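Local coordinates for protein acetyltransferase, GNAT family (Colwellia psychrerythraea, PDB 3IWG) that probably transfers an acyl group, most likely acetyl from acetyl-CoA as in other GNAT-family enzymes, to an acceptor that is not known, at residues R179-F183 against G195-D201; T205-L210 against G239-C244. All coordinates share one frame; numbering follows the deposited sequence.

Contact 1 (R179-F183 against G195-D201); sequences RKELF and GECRLFD
Glu181 and Leu199 show how a side chain can carry on the work of a beta ladder after the backbone pairing stops. In this antiparallel hairpin of the GNAT sheet Leu182 pairs with Glu196 and Phe183 with Gly195, and Cys197 N donates to Glu181 O at 2.9 Å. Beyond that bond the Glu181 side chain takes over. Glu181 CB and CG pass the carbonyl oxygen of Cys197, with Glu181 CG 3.2 Å from Cys197 O; Glu181 CD lies against Arg198 CA; and Glu181 OE2, reached by an extended chain (chi2 173°), accepts from Leu199 N at 2.8 Å, the donor standing well above the carboxylate plane. Arg179 NE donates to Glu181 OE1 at 3.1 Å. Arg179 NH2 donates to Asp201 OD1 at 2.8 Å, and Arg179 NH1 reaches the same oxygen, so one cation bridges two acids. A leucine in place of Arg179 would probably leave both carboxylates without their shared counter-charge. Arg179 NH1 also pairs with Glu178 of the second subunit. Helix 166-178 covers the Leu182 and Glu196 face, helix 223-237 packs on Phe183 and Cys197, and strand 207-214 continues the sheet beside 190-199, its Ala208 and Leu210 touching Cys197.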
loop_
_atom_site.group_PDB
_atom_site.type_symbol
_atom_site.label_atom_id
_atom_site.label_comp_id
_atom_site.label_asym_id
_atom_site.label_seq_id
_atom_site.Cartn_x
_atom_site.Cartn_y
_atom_site.Cartn_z
ATOM N N ARG A 179 3.073 -6.640 8.253
ATOM C CA ARG A 179 2.566 -8.006 8.417
ATOM C C ARG A 179 3.723 -8.987 8.703
ATOM O O ARG A 179 3.471 -10.142 8.912
ATOM C CB ARG A 179 1.804 -8.475 7.169
ATOM C CG ARG A 179 0.517 -7.723 6.850
ATOM C CD ARG A 179 -0.086 -8.112 5.441
ATOM N NE ARG A 179 -0.489 -9.531 5.341
ATOM C CZ ARG A 179 -1.609 -10.042 5.875
ATOM N NH1 ARG A 179 -2.480 -9.274 6.526
ATOM N NH2 ARG A 179 -1.881 -11.335 5.761
ATOM N N LYS A 180 4.968 -8.502 8.720
ATOM C CA LYS A 180 6.159 -9.369 8.836
ATOM C C LYS A 180 6.268 -10.474 7.744
ATOM O O LYS A 180 6.637 -11.622 8.006
ATOM C CB LYS A 180 6.212 -9.946 10.260
ATOM C CG LYS A 180 5.937 -8.873 11.356
ATOM C CD LYS A 180 6.433 -9.322 12.726
ATOM C CE LYS A 180 5.994 -8.370 13.888
ATOM N NZ LYS A 180 5.383 -9.161 15.030
ATOM N N GLU A 181 5.954 -10.105 6.512
ATOM C CA GLU A 181 5.977 -11.064 5.414
ATOM C C GLU A 181 7.139 -10.883 4.468
ATOM O O GLU A 181 7.294 -11.654 3.504
ATOM C CB GLU A 181 4.647 -11.037 4.664
ATOM C CG GLU A 181 3.501 -11.547 5.505
ATOM C CD GLU A 181 2.141 -11.364 4.851
ATOM O OE1 GLU A 181 2.045 -10.591 3.884
ATOM O OE2 GLU A 181 1.157 -11.980 5.320
ATOM N N LEU A 182 7.948 -9.851 4.684
ATOM C CA LEU A 182 8.997 -9.534 3.715
ATOM C C LEU A 182 10.363 -9.862 4.284
ATOM O O LEU A 182 10.623 -9.563 5.440
ATOM C CB LEU A 182 8.915 -8.063 3.302
ATOM C CG LEU A 182 9.921 -7.475 2.268
ATOM C CD1 LEU A 182 9.811 -8.101 0.898
ATOM C CD2 LEU A 182 9.720 -5.942 2.183
ATOM N N PHE A 183 11.237 -10.458 3.461
ATOM C CA PHE A 183 12.587 -10.748 3.893
ATOM C C PHE A 183 13.619 -10.339 2.835
ATOM O O PHE A 183 13.332 -10.280 1.642
ATOM C CB PHE A 183 12.747 -12.241 4.190
ATOM C CG PHE A 183 11.870 -12.740 5.302
ATOM C CD1 PHE A 183 10.533 -12.967 5.095
ATOM C CD2 PHE A 183 12.389 -13.012 6.559
ATOM C CE1 PHE A 183 9.716 -13.416 6.122
ATOM C CE2 PHE A 183 11.554 -13.464 7.590
ATOM C CZ PHE A 183 10.218 -13.677 7.345
ATOM N N GLY A 195 12.353 -11.709 -0.494
ATOM C CA GLY A 195 11.416 -12.811 -0.435
ATOM C C GLY A 195 10.176 -12.410 0.321
ATOM O O GLY A 195 10.257 -11.639 1.291
ATOM N N GLU A 196 9.045 -12.968 -0.104
ATOM C CA GLU A 196 7.733 -12.764 0.508
ATOM C C GLU A 196 7.120 -14.102 0.951
ATOM O O GLU A 196 7.112 -15.059 0.188
ATOM C CB GLU A 196 6.785 -12.103 -0.488
ATOM C CG GLU A 196 7.366 -10.851 -1.102
ATOM C CD GLU A 196 6.413 -10.082 -2.048
ATOM O OE1 GLU A 196 5.216 -10.436 -2.185
ATOM O OE2 GLU A 196 6.878 -9.096 -2.659
ATOM N N CYS A 197 6.646 -14.160 2.188
ATOM C CA CYS A 197 5.957 -15.294 2.720
ATOM C C CYS A 197 4.611 -14.790 3.259
ATOM O O CYS A 197 4.515 -14.406 4.429
ATOM C CB CYS A 197 6.787 -15.893 3.842
ATOM S SG CYS A 197 6.101 -17.386 4.605
ATOM N N ARG A 198 3.590 -14.789 2.403
ATOM C CA ARG A 198 2.371 -14.070 2.720
ATOM C C ARG A 198 1.306 -14.960 3.252
ATOM O O ARG A 198 1.028 -16.000 2.682
ATOM C CB ARG A 198 1.777 -13.479 1.478
ATOM C CG ARG A 198 2.677 -12.518 0.667
ATOM C CD ARG A 198 1.958 -12.309 -0.696
ATOM N NE ARG A 198 2.961 -12.081 -1.678
ATOM C CZ ARG A 198 3.235 -12.808 -2.747
ATOM N NH1 ARG A 198 4.261 -12.403 -3.495
ATOM N NH2 ARG A 198 2.485 -13.823 -3.125
ATOM N N LEU A 199 0.663 -14.528 4.312
ATOM C CA LEU A 199 -0.439 -15.280 4.858
ATOM C C LEU A 199 -1.675 -14.804 4.190
ATOM O O LEU A 199 -1.706 -13.707 3.692
ATOM C CB LEU A 199 -0.578 -15.039 6.357
ATOM C CG LEU A 199 0.329 -15.937 7.171
ATOM C CD1 LEU A 199 1.762 -15.875 6.688
ATOM C CD2 LEU A 199 0.204 -15.588 8.709
ATOM N N PHE A 200 -2.689 -15.647 4.207
ATOM C CA PHE A 200 -4.037 -15.287 3.803
ATOM C C PHE A 200 -4.896 -14.947 5.012
ATOM O O PHE A 200 -4.924 -15.681 6.010
ATOM C CB PHE A 200 -4.658 -16.457 3.119
ATOM C CG PHE A 200 -4.020 -16.777 1.812
ATOM C CD1 PHE A 200 -4.458 -16.155 0.657
ATOM C CD2 PHE A 200 -2.996 -17.707 1.735
ATOM C CE1 PHE A 200 -3.892 -16.474 -0.563
ATOM C CE2 PHE A 200 -2.398 -18.007 0.527
ATOM C CZ PHE A 200 -2.853 -17.404 -0.632
ATOM N N ASP A 201 -5.629 -13.848 4.938
ATOM C CA ASP A 201 -6.462 -13.473 6.070
ATOM C C ASP A 201 -7.760 -14.315 6.194
ATOM O O ASP A 201 -8.299 -14.434 7.294
ATOM C CB ASP A 201 -6.729 -11.960 6.051
ATOM C CG ASP A 201 -5.474 -11.140 6.394
ATOM O OD1 ASP A 201 -4.461 -11.699 6.908
ATOM O OD2 ASP A 201 -5.483 -9.933 6.116
HETATM O O HOH W 1 5.451 -14.731 7.248
#

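Contact 2 (T205-L210 against G239-C244); sequences TEYADL and GLTSIC
Ala208 O accepts the backbone N-H of Ile243 at 2.9 Å, while Ser242 CA adds a CA-H...O contact to the same oxygen. This bond belongs to a parallel ladder between the first and last strands of a beta-alpha-beta unit (strand 207-214, helix 223-237, strand 241-247), a right-handed crossover of the kind found in the GNAT fold. Thr241 N to Glu206 O opens the ladder, Ala208 N to Thr241 O follows, and Leu210 N to Ile243 O, 3.0 Å, extends it; the short strand segments are twisted by 35° against each other.

On one face the Tyr207 ring lies alongside Thr241, both pointing the same way, with Tyr207 CD1 3.7 Å from Thr241 CB. Farther along, Ile243 divides its branches: Ile243 CG2 touches Tyr207 CD1 at 3.9 Å, and Ile243 CG1, placed between backbone N and carbonyl carbon (chi1 65°), rests 3.5 Å from Ala208 O. Pro30 covers Tyr207 and Ile243 here. The other face turns to helix 223-237, whose Ala235 meets Ala208 and Ser242. There Leu240 CD1 packs on Ala208 CB, and CD2 of the same leucine approaches Thr205 O. Ser242 OG, buried without a polar partner in the model, has the Leu210 CD1 methyl 3.8 Å away.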
loop_
_atom_site.group_PDB
_atom_site.type_symbol
_atom_site.label_atom_id
_atom_site.label_comp_id
_atom_site.label_asym_id
_atom_site.label_seq_id
_atom_site.Cartn_x
_atom_site.Cartn_y
_atom_site.Cartn_z
ATOM N N THR A 205 -6.226 -19.932 5.118
ATOM C CA THR A 205 -5.330 -19.612 6.238
ATOM C C THR A 205 -4.375 -20.745 6.646
ATOM O O THR A 205 -3.639 -20.628 7.601
ATOM C CB THR A 205 -6.135 -19.196 7.507
ATOM O OG1 THR A 205 -6.968 -20.286 7.899
ATOM C CG2 THR A 205 -6.991 -17.959 7.247
ATOM N N GLU A 206 -4.409 -21.859 5.946
ATOM C CA GLU A 206 -3.470 -22.927 6.205
ATOM C C GLU A 206 -2.280 -22.854 5.215
ATOM O O GLU A 206 -1.335 -23.623 5.326
ATOM C CB GLU A 206 -4.189 -24.305 6.226
ATOM C CG GLU A 206 -5.165 -24.622 5.017
ATOM C CD GLU A 206 -6.486 -23.723 4.892
ATOM O OE1 GLU A 206 -7.501 -23.912 5.625
ATOM O OE2 GLU A 206 -6.521 -22.841 4.021
ATOM N N TYR A 207 -2.285 -21.882 4.312
ATOM C CA TYR A 207 -1.219 -21.751 3.333
ATOM C C TYR A 207 -0.436 -20.435 3.396
ATOM O O TYR A 207 -0.910 -19.399 3.925
ATOM C CB TYR A 207 -1.818 -21.902 1.948
ATOM C CG TYR A 207 -2.523 -23.236 1.745
ATOM C CD1 TYR A 207 -1.816 -24.352 1.343
ATOM C CD2 TYR A 207 -3.907 -23.373 1.956
ATOM C CE1 TYR A 207 -2.447 -25.589 1.127
ATOM C CE2 TYR A 207 -4.560 -24.619 1.759
ATOM C CZ TYR A 207 -3.819 -25.727 1.349
ATOM O OH TYR A 207 -4.426 -26.974 1.130
ATOM N N ALA A 208 0.783 -20.494 2.869
ATOM C CA ALA A 208 1.609 -19.316 2.661
ATOM C C ALA A 208 1.905 -19.194 1.159
ATOM O O ALA A 208 2.289 -20.163 0.510
ATOM C CB ALA A 208 2.874 -19.402 3.460
ATOM N N ASP A 209 1.739 -18.001 0.617
ATOM C CA ASP A 209 1.943 -17.754 -0.790
ATOM C C ASP A 209 3.292 -17.023 -0.916
ATOM O O ASP A 209 3.446 -15.912 -0.399
ATOM C CB ASP A 209 0.795 -16.879 -1.271
ATOM C CG ASP A 209 0.730 -16.697 -2.794
ATOM O OD1 ASP A 209 1.480 -17.317 -3.596
ATOM O OD2 ASP A 209 -0.149 -15.910 -3.203
ATOM N N LEU A 210 4.258 -17.646 -1.594
ATOM C CA LEU A 210 5.616 -17.135 -1.662
ATOM C C LEU A 210 5.919 -16.377 -2.954
ATOM O O LEU A 210 5.406 -16.693 -4.007
ATOM C CB LEU A 210 6.611 -18.285 -1.517
ATOM C CG LEU A 210 6.285 -19.284 -0.418
ATOM C CD1 LEU A 210 7.350 -20.396 -0.322
ATOM C CD2 LEU A 210 6.056 -18.598 0.947
ATOM N N GLY A 239 3.249 -23.261 10.743
ATOM C CA GLY A 239 2.249 -24.323 10.540
ATOM C C GLY A 239 1.574 -24.291 9.181
ATOM O O GLY A 239 0.536 -24.912 8.999
ATOM N N LEU A 240 2.167 -23.576 8.233
ATOM C CA LEU A 240 1.522 -23.351 6.912
ATOM C C LEU A 240 2.167 -24.159 5.788
ATOM O O LEU A 240 3.340 -24.414 5.789
ATOM C CB LEU A 240 1.584 -21.866 6.540
ATOM C CG LEU A 240 1.147 -20.847 7.590
ATOM C CD1 LEU A 240 1.576 -19.427 7.190
ATOM C CD2 LEU A 240 -0.344 -20.950 7.804
ATOM N N THR A 241 1.381 -24.518 4.805
ATOM C CA THR A 241 1.878 -25.234 3.633
ATOM C C THR A 241 2.187 -24.208 2.551
ATOM O O THR A 241 1.430 -23.263 2.361
ATOM C CB THR A 241 0.804 -26.225 3.146
ATOM O OG1 THR A 241 0.624 -27.200 4.163
ATOM C CG2 THR A 241 1.208 -26.961 1.916
ATOM N N SER A 242 3.270 -24.388 1.815
ATOM C CA SER A 242 3.675 -23.363 0.883
ATOM C C SER A 242 3.142 -23.627 -0.515
ATOM O O SER A 242 3.170 -24.766 -0.999
ATOM C CB SER A 242 5.193 -23.285 0.844
ATOM O OG SER A 242 5.715 -22.801 2.057
ATOM N N ILE A 243 2.694 -22.557 -1.150
ATOM C CA ILE A 243 2.319 -22.517 -2.526
ATOM C C ILE A 243 3.025 -21.329 -3.226
ATOM O O ILE A 243 3.575 -20.445 -2.571
ATOM C CB ILE A 243 0.787 -22.406 -2.688
ATOM C CG1 ILE A 243 0.241 -21.093 -2.153
ATOM C CG2 ILE A 243 0.092 -23.511 -1.915
ATOM C CD1 ILE A 243 -1.313 -20.930 -2.274
ATOM N N CYS A 244 3.094 -21.359 -4.556
ATOM C CA CYS A 244 3.481 -20.184 -5.278
ATOM C C CYS A 244 3.024 -20.265 -6.702
ATOM O O CYS A 244 2.567 -21.316 -7.144
ATOM C CB CYS A 244 5.007 -19.943 -5.199
ATOM S SG CYS A 244 5.971 -21.177 -5.910
#

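Contact 1 closes before contact 2 opens along the chain, and their centres lie about 10 Å apart, on the same side of the chain's centre. The hairpin 182-187 and 190-199 is followed directly by strand 207-214, which lies between 190-199 and 241-247, so both contacts belong to one continuous run of strands. Their side chains also meet: Leu199 CD1 packs on Leu240 CD1 at 3.6 Å, and Arg198 NH2 makes a long, weak ion pair with Asp209 OD2. Helix 223-237 covers part of both. Together they join an antiparallel hairpin to a parallel crossover within the second GNAT family region, a combination consistent with the acetyltransferase fold.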